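Side-chain contacts in putative ABC transporter, periplasmic binding protein, amino acid (Neisseria gonorrhoeae, PDB 2YLN), which binds L-cystine as the solute receptor of an ABC transporter, probably delivering the amino acid to its membrane partners for uptake: residues G47-R52 / A253-A258; D76-G81 / V86-A91; D210-L215 / Q274-D279. The protein carries 1 engineered substitution. One frame throughout, in Å; residues are numbered along the deposited sequence.

Contact 1: residues G47-R52 / A253-A258; sequences GSLIER and AKFSTA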
loop_
_atom_site.group_PDB
_atom_site.type_symbol
_atom_site.label_atom_id
_atom_site.label_comp_id
_atom_site.label_asym_id
_atom_site.label_seq_id
_atom_site.Cartn_x
_atom_site.Cartn_y
_atom_site.Cartn_z
ATOM N N GLY A 47 8.674 -17.729 18.784
ATOM C CA GLY A 47 9.900 -16.955 18.981
ATOM C C GLY A 47 9.784 -15.567 18.413
ATOM O O GLY A 47 8.948 -15.278 17.531
ATOM N N SER A 48 10.620 -14.647 18.907
ATOM C CA SER A 48 10.462 -13.277 18.493
ATOM C C SER A 48 10.886 -13.112 17.029
ATOM O O SER A 48 11.599 -13.950 16.435
ATOM C CB SER A 48 11.293 -12.343 19.332
ATOM O OG SER A 48 12.675 -12.604 19.075
ATOM N N LEU A 49 10.498 -11.990 16.456
ATOM C CA LEU A 49 10.849 -11.735 15.087
ATOM C C LEU A 49 12.355 -11.649 14.916
ATOM O O LEU A 49 12.868 -12.200 13.979
ATOM C CB LEU A 49 10.123 -10.441 14.693
ATOM C CG LEU A 49 10.343 -9.997 13.268
ATOM C CD1 LEU A 49 9.997 -11.051 12.230
ATOM C CD2 LEU A 49 9.495 -8.742 13.033
ATOM N N ILE A 50 13.048 -10.968 15.819
ATOM C CA ILE A 50 14.515 -10.883 15.664
ATOM C C ILE A 50 15.134 -12.232 15.837
ATOM O O ILE A 50 16.088 -12.536 15.172
ATOM C CB ILE A 50 15.124 -9.809 16.569
ATOM C CG1 ILE A 50 16.603 -9.586 16.279
ATOM C CG2 ILE A 50 14.973 -10.161 18.081
ATOM C CD1 ILE A 50 16.921 -9.131 14.883
ATOM N N GLU A 51 14.641 -13.072 16.773
ATOM C CA GLU A 51 15.177 -14.411 16.887
ATOM C C GLU A 51 15.088 -15.114 15.540
ATOM O O GLU A 51 15.985 -15.829 15.118
ATOM C CB GLU A 51 14.434 -15.211 17.973
ATOM C CG GLU A 51 14.920 -16.650 18.170
ATOM C CD GLU A 51 14.107 -17.483 19.108
ATOM O OE1 GLU A 51 13.270 -16.963 19.854
ATOM O OE2 GLU A 51 14.312 -18.744 19.098
ATOM N N ARG A 52 13.906 -15.042 14.901
ATOM C CA ARG A 52 13.738 -15.731 13.609
ATOM C C ARG A 52 14.540 -15.112 12.495
ATOM O O ARG A 52 14.989 -15.843 11.571
ATOM C CB ARG A 52 12.240 -15.814 13.240
ATOM C CG ARG A 52 11.553 -16.868 14.157
ATOM C CD ARG A 52 10.059 -16.967 13.944
ATOM N NE ARG A 52 9.363 -15.835 14.627
ATOM C CZ ARG A 52 8.619 -14.888 14.050
ATOM N NH1 ARG A 52 8.517 -14.863 12.757
ATOM N NH2 ARG A 52 7.974 -13.993 14.771
ATOM N N ALA A 253 15.772 -2.683 12.206
ATOM C CA ALA A 253 17.115 -2.353 11.693
ATOM C C ALA A 253 17.544 -3.347 10.644
ATOM O O ALA A 253 18.152 -2.946 9.643
ATOM C CB ALA A 253 18.128 -2.315 12.859
ATOM N N LYS A 254 17.257 -4.641 10.814
ATOM C CA LYS A 254 17.600 -5.645 9.798
ATOM C C LYS A 254 16.840 -5.384 8.497
ATOM O O LYS A 254 17.409 -5.417 7.393
ATOM C CB LYS A 254 17.305 -7.059 10.325
ATOM C CG LYS A 254 18.183 -7.472 11.476
ATOM C CD LYS A 254 19.562 -7.765 11.036
ATOM C CE LYS A 254 20.517 -8.117 12.167
ATOM N NZ LYS A 254 21.692 -8.803 11.595
ATOM N N PHE A 255 15.532 -5.088 8.576
ATOM C CA PHE A 255 14.765 -4.770 7.405
ATOM C C PHE A 255 15.317 -3.540 6.707
ATOM O O PHE A 255 15.453 -3.569 5.467
ATOM C CB PHE A 255 13.295 -4.560 7.760
ATOM C CG PHE A 255 12.533 -5.820 8.176
ATOM C CD1 PHE A 255 12.708 -7.046 7.632
ATOM C CD2 PHE A 255 11.572 -5.712 9.128
ATOM C CE1 PHE A 255 11.950 -8.100 8.053
ATOM C CE2 PHE A 255 10.829 -6.776 9.520
ATOM C CZ PHE A 255 11.046 -7.987 8.976
ATOM N N SER A 256 15.611 -2.469 7.442
ATOM C CA SER A 256 16.099 -1.279 6.827
ATOM C C SER A 256 17.454 -1.473 6.185
ATOM O O SER A 256 17.713 -0.911 5.110
ATOM C CB SER A 256 16.166 -0.181 7.842
ATOM O OG SER A 256 14.835 0.176 8.260
ATOM N N THR A 257 18.316 -2.259 6.825
ATOM C CA THR A 257 19.642 -2.536 6.253
ATOM C C THR A 257 19.475 -3.261 4.924
ATOM O O THR A 257 20.128 -2.886 3.949
ATOM C CB THR A 257 20.466 -3.345 7.255
ATOM O OG1 THR A 257 20.720 -2.598 8.430
ATOM C CG2 THR A 257 21.831 -3.747 6.695
ATOM N N ALA A 258 18.600 -4.262 4.844
ATOM C CA ALA A 258 18.368 -4.963 3.620
ATOM C C ALA A 258 17.833 -4.011 2.540
ATOM O O ALA A 258 18.252 -4.073 1.380
ATOM C CB ALA A 258 17.417 -6.139 3.853
#
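L49 and I50, in the first turn of helix 49-55, are the residues through which segment 47-52 meets K254 and F255 of helix 249-264. The approach to the helix is closed by two sets of bonds. G47 offers its carbonyl oxygen to R52, whose NE and NH2 grip it side-on; NE stands 3.0 Å from G47 O, above the carbonyl plane, while the oxygen stays in the plane of the guanidinium. S48 is the N-cap, its OG accepting from E51 N at 3.1 Å. L49 then reaches across with CD2, which lies 4.2 Å from F255 CE2 and approaches the ring obliquely. I50 makes contact with its far end: CG1 points away from the backbone N (chi1 -172°) and carries CD1 to within 4.0 Å of K254 CG, the two side chains crossing at about a right angle. R52 closes the segment with L49 CA above one guanidinium face, toward its rim, and its NH1 forms a salt bridge with D118. F255 also packs on V90 and L94 of helix 82-94. L49 and F255 both lie on V244 of strand 238-245, so the helices meet on one side of the mixed sheet of this solute-binding protein lobe.

Contact 2: residues D76-G81 / V86-A91; sequences DGKLTG and VTRAVA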
loop_
_atom_site.group_PDB
_atom_site.type_symbol
_atom_site.label_atom_id
_atom_site.label_comp_id
_atom_site.label_asym_id
_atom_site.label_seq_id
_atom_site.Cartn_x
_atom_site.Cartn_y
_atom_site.Cartn_z
ATOM N N ASP A 76 -0.956 -15.975 -14.554
ATOM C CA ASP A 76 -0.698 -17.348 -14.171
ATOM C C ASP A 76 -0.899 -17.657 -12.710
ATOM O O ASP A 76 -0.552 -18.777 -12.259
ATOM C CB ASP A 76 0.739 -17.726 -14.674
ATOM C CG ASP A 76 0.804 -17.837 -16.252
ATOM O OD1 ASP A 76 -0.062 -18.550 -16.862
ATOM O OD2 ASP A 76 1.659 -17.132 -16.822
ATOM N N GLY A 77 -1.518 -16.727 -11.990
ATOM C CA GLY A 77 -1.888 -16.885 -10.628
ATOM C C GLY A 77 -0.790 -16.620 -9.629
ATOM O O GLY A 77 -1.002 -16.764 -8.427
ATOM N N LYS A 78 0.387 -16.185 -10.107
ATOM C CA LYS A 78 1.559 -15.916 -9.232
ATOM C C LYS A 78 1.289 -14.645 -8.426
ATOM O O LYS A 78 0.989 -13.603 -8.997
ATOM C CB LYS A 78 2.882 -15.743 -10.029
ATOM C CG LYS A 78 4.134 -15.362 -9.160
ATOM C CD LYS A 78 5.328 -14.938 -10.011
ATOM C CE LYS A 78 6.441 -14.350 -9.154
ATOM N NZ LYS A 78 7.529 -13.765 -9.949
ATOM N N LEU A 79 1.473 -14.675 -7.103
ATOM C CA LEU A 79 1.519 -13.442 -6.284
ATOM C C LEU A 79 2.767 -12.655 -6.631
ATOM O O LEU A 79 3.875 -13.171 -6.479
ATOM C CB LEU A 79 1.416 -13.795 -4.849
ATOM C CG LEU A 79 1.414 -12.574 -3.908
ATOM C CD1 LEU A 79 0.103 -11.738 -4.012
ATOM C CD2 LEU A 79 1.628 -13.012 -2.466
ATOM N N THR A 80 2.576 -11.430 -7.042
ATOM C CA THR A 80 3.653 -10.539 -7.432
ATOM C C THR A 80 3.206 -9.129 -7.124
ATOM O O THR A 80 2.354 -8.904 -6.281
ATOM C CB THR A 80 4.010 -10.810 -8.873
ATOM O OG1 THR A 80 5.194 -10.075 -9.256
ATOM C CG2 THR A 80 2.938 -10.482 -9.846
ATOM N N GLY A 81 3.848 -8.145 -7.760
ATOM C CA GLY A 81 3.677 -6.744 -7.465
ATOM C C GLY A 81 4.905 -6.192 -6.753
ATOM O O GLY A 81 5.648 -6.916 -6.121
ATOM N N VAL A 86 9.729 -6.700 -3.544
ATOM C CA VAL A 86 10.663 -6.098 -2.641
ATOM C C VAL A 86 10.816 -6.982 -1.387
ATOM O O VAL A 86 11.904 -7.237 -0.917
ATOM C CB VAL A 86 10.247 -4.674 -2.244
ATOM C CG1 VAL A 86 11.086 -4.150 -1.107
ATOM C CG2 VAL A 86 10.400 -3.714 -3.423
ATOM N N THR A 87 9.670 -7.454 -0.849
ATOM C CA THR A 87 9.685 -8.251 0.350
ATOM C C THR A 87 10.429 -9.555 0.130
ATOM O O THR A 87 11.207 -10.012 0.965
ATOM C CB THR A 87 8.271 -8.466 0.882
ATOM O OG1 THR A 87 7.675 -7.223 1.193
ATOM C CG2 THR A 87 8.277 -9.334 2.155
ATOM N N ARG A 88 10.219 -10.202 -1.028
ATOM C CA ARG A 88 10.968 -11.408 -1.354
ATOM C C ARG A 88 12.469 -11.119 -1.372
ATOM O O ARG A 88 13.263 -11.932 -0.903
ATOM C CB ARG A 88 10.529 -12.057 -2.660
ATOM C CG ARG A 88 9.173 -12.691 -2.590
ATOM C CD ARG A 88 8.880 -13.424 -3.882
ATOM N NE ARG A 88 7.578 -14.099 -3.858
ATOM C CZ ARG A 88 6.574 -13.892 -4.692
ATOM N NH1 ARG A 88 6.615 -13.084 -5.735
ATOM N NH2 ARG A 88 5.434 -14.546 -4.452
ATOM N N ALA A 89 12.863 -9.993 -1.947
ATOM C CA ALA A 89 14.289 -9.642 -2.045
ATOM C C ALA A 89 14.830 -9.366 -0.655
ATOM O O ALA A 89 15.975 -9.759 -0.354
ATOM C CB ALA A 89 14.436 -8.454 -2.981
ATOM N N VAL A 90 14.070 -8.695 0.220
ATOM C CA VAL A 90 14.466 -8.485 1.604
ATOM C C VAL A 90 14.674 -9.835 2.271
ATOM O O VAL A 90 15.670 -10.042 3.016
ATOM C CB VAL A 90 13.465 -7.604 2.342
ATOM C CG1 VAL A 90 13.668 -7.649 3.841
ATOM C CG2 VAL A 90 13.504 -6.168 1.811
ATOM N N ALA A 91 13.712 -10.751 2.151
ATOM C CA ALA A 91 13.802 -12.032 2.819
ATOM C C ALA A 91 15.051 -12.767 2.379
ATOM O O ALA A 91 15.736 -13.410 3.198
ATOM C CB ALA A 91 12.544 -12.845 2.501
#
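R88 holds the backbone carbonyl of L79 with both terminal nitrogens, NH1 at 2.8 Å and NH2 at 2.9 Å from L79 O. This is an end-on, two-nitrogen grip on a single acceptor, and it ties helix 82-94 back to the short strand 79-80 that precedes it, an outermost strand of a small three-stranded antiparallel sheet in this family 3 solute-binding fold. The oxygen lies close to the guanidinium plane, at its edge. Because two donors converge on one atom, both bonds are bent, with N-H...O angles of 147° at NH1 and 143° at NH2. NH1 is nearer the carbonyl plane than NH2. Reaching the strand takes a nearly straight side chain: CG turns away from the carbonyl carbon (chi1 -70°), and the chain is extended from there to NE.

A second partner fixes the same group, for R88 NH1 also forms a salt bridge with E85 OE2, one turn back on the helix. That carboxylate oxygen accepts from T80 OG1 as well, and K78 NZ lies at long range from it, a weak ion pair at most. The lysine and arginine are therefore gathered round one acid, which would probably offset the charge of K78 NZ and R88 NH1, 4.4 Å apart. In the conformer described here, K78 runs extended and crosses the arginine obliquely.

Outward from these bonds the contact becomes packing. L79 and R88 both lean on F100 of strand 97-102, while T80 touches F275 of helix 267-276. Between the segments, the methylene CE of K78 rests 3.7 Å from R88 NH1, and on the leucine the closest side-chain atom is CB, 4.1 Å from R88 NH2.

Contact 3: residues D210-L215 / Q274-D279; sequences DELAVL and QFFGKD
L212 lays its CD1 methyl over one face of the F276 ring, 4.2 Å from the ring centroid and only 20° off the normal, a clear CH-pi contact. The methyl is shifted toward the rim, where CD1 of L212 comes within 3.9 Å of CD1 of F276. CB of F275 covers the opposite face, above its centre, so the phenyl is clamped between two aliphatic groups. The carbonyl oxygen of K278 lies at the ring edge, in plane. F70 and Y82 also meet this ring, their planes inclined to it.

The other branch of the leucine serves a different neighbour: L212 CD2 lies 3.9 Å from K278 CE. With CG anti to the carbonyl carbon (chi1 -57°) the branch is aimed at the other segment, and the two methyls part there. K278 is extended beyond CG, bringing its amine toward E211. In the conformers described of both E211 and K278, K278 NZ and E211 OE1 remain 4.7 Å apart, and two waters tentatively bridge them. One is held by K278 NZ at 2.6 Å and weakly by E211 OE1; the other reverses that balance.

Behind L212, D210 caps helix 211-220 with OD2, whose anti lone pair takes A213 N at 2.9 Å, while its OD1 bonds to S144. The C-terminal end of helix 267-276 thus meets the start of helix 211-220 in the closed receptor. The contact therefore rests mainly on methyl-on-ring packing, with any attraction between E211 and K278 probably weakened by the intervening waters.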
loop_
_atom_site.group_PDB
_atom_site.type_symbol
_atom_site.label_atom_id
_atom_site.label_comp_id
_atom_site.label_asym_id
_atom_site.label_seq_id
_atom_site.Cartn_x
_atom_site.Cartn_y
_atom_site.Cartn_z
ATOM N N ASP A 210 -3.979 5.916 -4.600
ATOM C CA ASP A 210 -2.636 6.181 -4.990
ATOM C C ASP A 210 -2.505 6.540 -6.454
ATOM O O ASP A 210 -3.080 5.876 -7.309
ATOM C CB ASP A 210 -1.802 4.884 -4.707
ATOM C CG ASP A 210 -0.366 5.099 -5.147
ATOM O OD1 ASP A 210 0.384 5.737 -4.363
ATOM O OD2 ASP A 210 -0.019 4.658 -6.260
ATOM N N GLU A 211 -1.660 7.520 -6.755
ATOM C CA GLU A 211 -1.464 7.953 -8.139
ATOM C C GLU A 211 -1.061 6.833 -9.070
ATOM O O GLU A 211 -1.530 6.719 -10.209
ATOM C CB GLU A 211 -0.431 9.070 -8.202
ATOM C CG GLU A 211 -0.251 9.607 -9.604
ATOM C CD GLU A 211 1.083 10.294 -9.867
ATOM O OE1 GLU A 211 2.076 10.011 -9.150
ATOM O OE2 GLU A 211 1.170 11.098 -10.753
ATOM N N LEU A 212 -0.058 6.053 -8.628
ATOM C CA LEU A 212 0.463 4.990 -9.492
ATOM C C LEU A 212 -0.532 3.851 -9.689
ATOM O O LEU A 212 -0.605 3.286 -10.792
ATOM C CB LEU A 212 1.787 4.464 -8.932
ATOM C CG LEU A 212 2.866 5.557 -8.766
ATOM C CD1 LEU A 212 4.058 5.001 -8.060
ATOM C CD2 LEU A 212 3.286 6.127 -10.101
ATOM N N ALA A 213 -1.289 3.505 -8.625
ATOM C CA ALA A 213 -2.320 2.466 -8.797
ATOM C C ALA A 213 -3.400 2.932 -9.757
ATOM O O ALA A 213 -3.900 2.162 -10.589
ATOM C CB ALA A 213 -2.923 2.076 -7.461
ATOM N N VAL A 214 -3.787 4.186 -9.680
ATOM C CA VAL A 214 -4.801 4.739 -10.585
ATOM C C VAL A 214 -4.268 4.792 -12.027
ATOM O O VAL A 214 -4.953 4.359 -12.943
ATOM C CB VAL A 214 -5.295 6.113 -10.103
ATOM C CG1 VAL A 214 -6.175 6.737 -11.172
ATOM C CG2 VAL A 214 -6.039 5.976 -8.777
ATOM N N LEU A 215 -3.017 5.276 -12.185
ATOM C CA LEU A 215 -2.453 5.287 -13.514
ATOM C C LEU A 215 -2.366 3.899 -14.110
ATOM O O LEU A 215 -2.635 3.697 -15.327
ATOM C CB LEU A 215 -1.087 5.976 -13.509
ATOM C CG LEU A 215 -1.104 7.454 -13.259
ATOM C CD1 LEU A 215 0.326 7.973 -13.099
ATOM C CD2 LEU A 215 -1.822 8.253 -14.352
ATOM N N GLN A 274 10.092 -2.060 -13.577
ATOM C CA GLN A 274 9.209 -3.153 -13.989
ATOM C C GLN A 274 7.719 -2.778 -13.721
ATOM O O GLN A 274 6.865 -2.936 -14.604
ATOM C CB GLN A 274 9.586 -4.412 -13.287
ATOM C CG GLN A 274 8.744 -5.561 -13.583
ATOM C CD GLN A 274 9.162 -6.836 -12.874
ATOM O OE1 GLN A 274 10.109 -6.867 -12.075
ATOM N NE2 GLN A 274 8.318 -7.848 -13.033
ATOM N N PHE A 275 7.423 -2.328 -12.507
ATOM C CA PHE A 275 6.048 -2.161 -12.075
ATOM C C PHE A 275 5.439 -0.825 -12.370
ATOM O O PHE A 275 4.224 -0.754 -12.514
ATOM C CB PHE A 275 5.876 -2.579 -10.582
ATOM C CG PHE A 275 6.040 -4.043 -10.376
ATOM C CD1 PHE A 275 5.015 -4.901 -10.727
ATOM C CD2 PHE A 275 7.183 -4.566 -9.884
ATOM C CE1 PHE A 275 5.220 -6.321 -10.605
ATOM C CE2 PHE A 275 7.374 -5.907 -9.709
ATOM C CZ PHE A 275 6.386 -6.793 -10.111
ATOM N N PHE A 276 6.242 0.218 -12.465
ATOM C CA PHE A 276 5.757 1.578 -12.625
ATOM C C PHE A 276 6.334 2.278 -13.791
ATOM O O PHE A 276 5.888 3.373 -14.111
ATOM C CB PHE A 276 6.059 2.468 -11.400
ATOM C CG PHE A 276 5.814 1.802 -10.077
ATOM C CD1 PHE A 276 4.576 1.434 -9.654
ATOM C CD2 PHE A 276 6.896 1.564 -9.209
ATOM C CE1 PHE A 276 4.396 0.776 -8.422
ATOM C CE2 PHE A 276 6.713 0.967 -7.999
ATOM C CZ PHE A 276 5.462 0.542 -7.611
ATOM N N GLY A 277 7.382 1.776 -14.420
ATOM C CA GLY A 277 8.127 2.558 -15.371
ATOM C C GLY A 277 8.983 3.655 -14.767
ATOM O O GLY A 277 9.374 4.541 -15.510
ATOM N N LYS A 278 9.270 3.600 -13.466
ATOM C CA LYS A 278 10.252 4.553 -12.902
ATOM C C LYS A 278 10.583 4.076 -11.520
ATOM O O LYS A 278 9.842 3.374 -10.863
ATOM C CB LYS A 278 9.691 5.958 -12.773
ATOM C CG LYS A 278 8.350 6.020 -12.021
ATOM C CD LYS A 278 7.901 7.486 -11.896
ATOM C CE LYS A 278 6.643 7.685 -11.182
ATOM N NZ LYS A 278 6.252 9.167 -11.159
ATOM N N ASP A 279 11.715 4.524 -11.090
ATOM C CA ASP A 279 12.204 4.290 -9.749
ATOM C C ASP A 279 11.545 5.234 -8.807
ATOM O O ASP A 279 11.617 6.471 -9.044
ATOM C CB ASP A 279 13.733 4.495 -9.689
ATOM C CG ASP A 279 14.352 4.107 -8.360
ATOM O OD1 ASP A 279 13.665 3.622 -7.479
ATOM O OD2 ASP A 279 15.607 4.333 -8.277
HETATM O O HOH W 1 4.609 11.405 -9.169
HETATM O O HOH W 2 3.684 9.596 -11.485
#

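In the fold
Following the chain from the N terminus, contact 1 opens first, at helix 49-55, and closes some 200 residues later on helix 249-264. Contact 2 is complete within that span, a short local return. Contact 3 begins after contact 2 has closed but ends beyond contact 1, so contacts 1 and 3 cross, using the successive helices 249-264 and 267-276. Contact 2 touches both of the others: A258 CB of contact 1 packs on V90, and G81 CA lies against F275 of contact 3. Contact 1 thus ties helix 49-55 to helix 249-264, contact 2 strand 79-80 to helix 82-94, and contact 3 helix 211-220 to the end of helix 267-276.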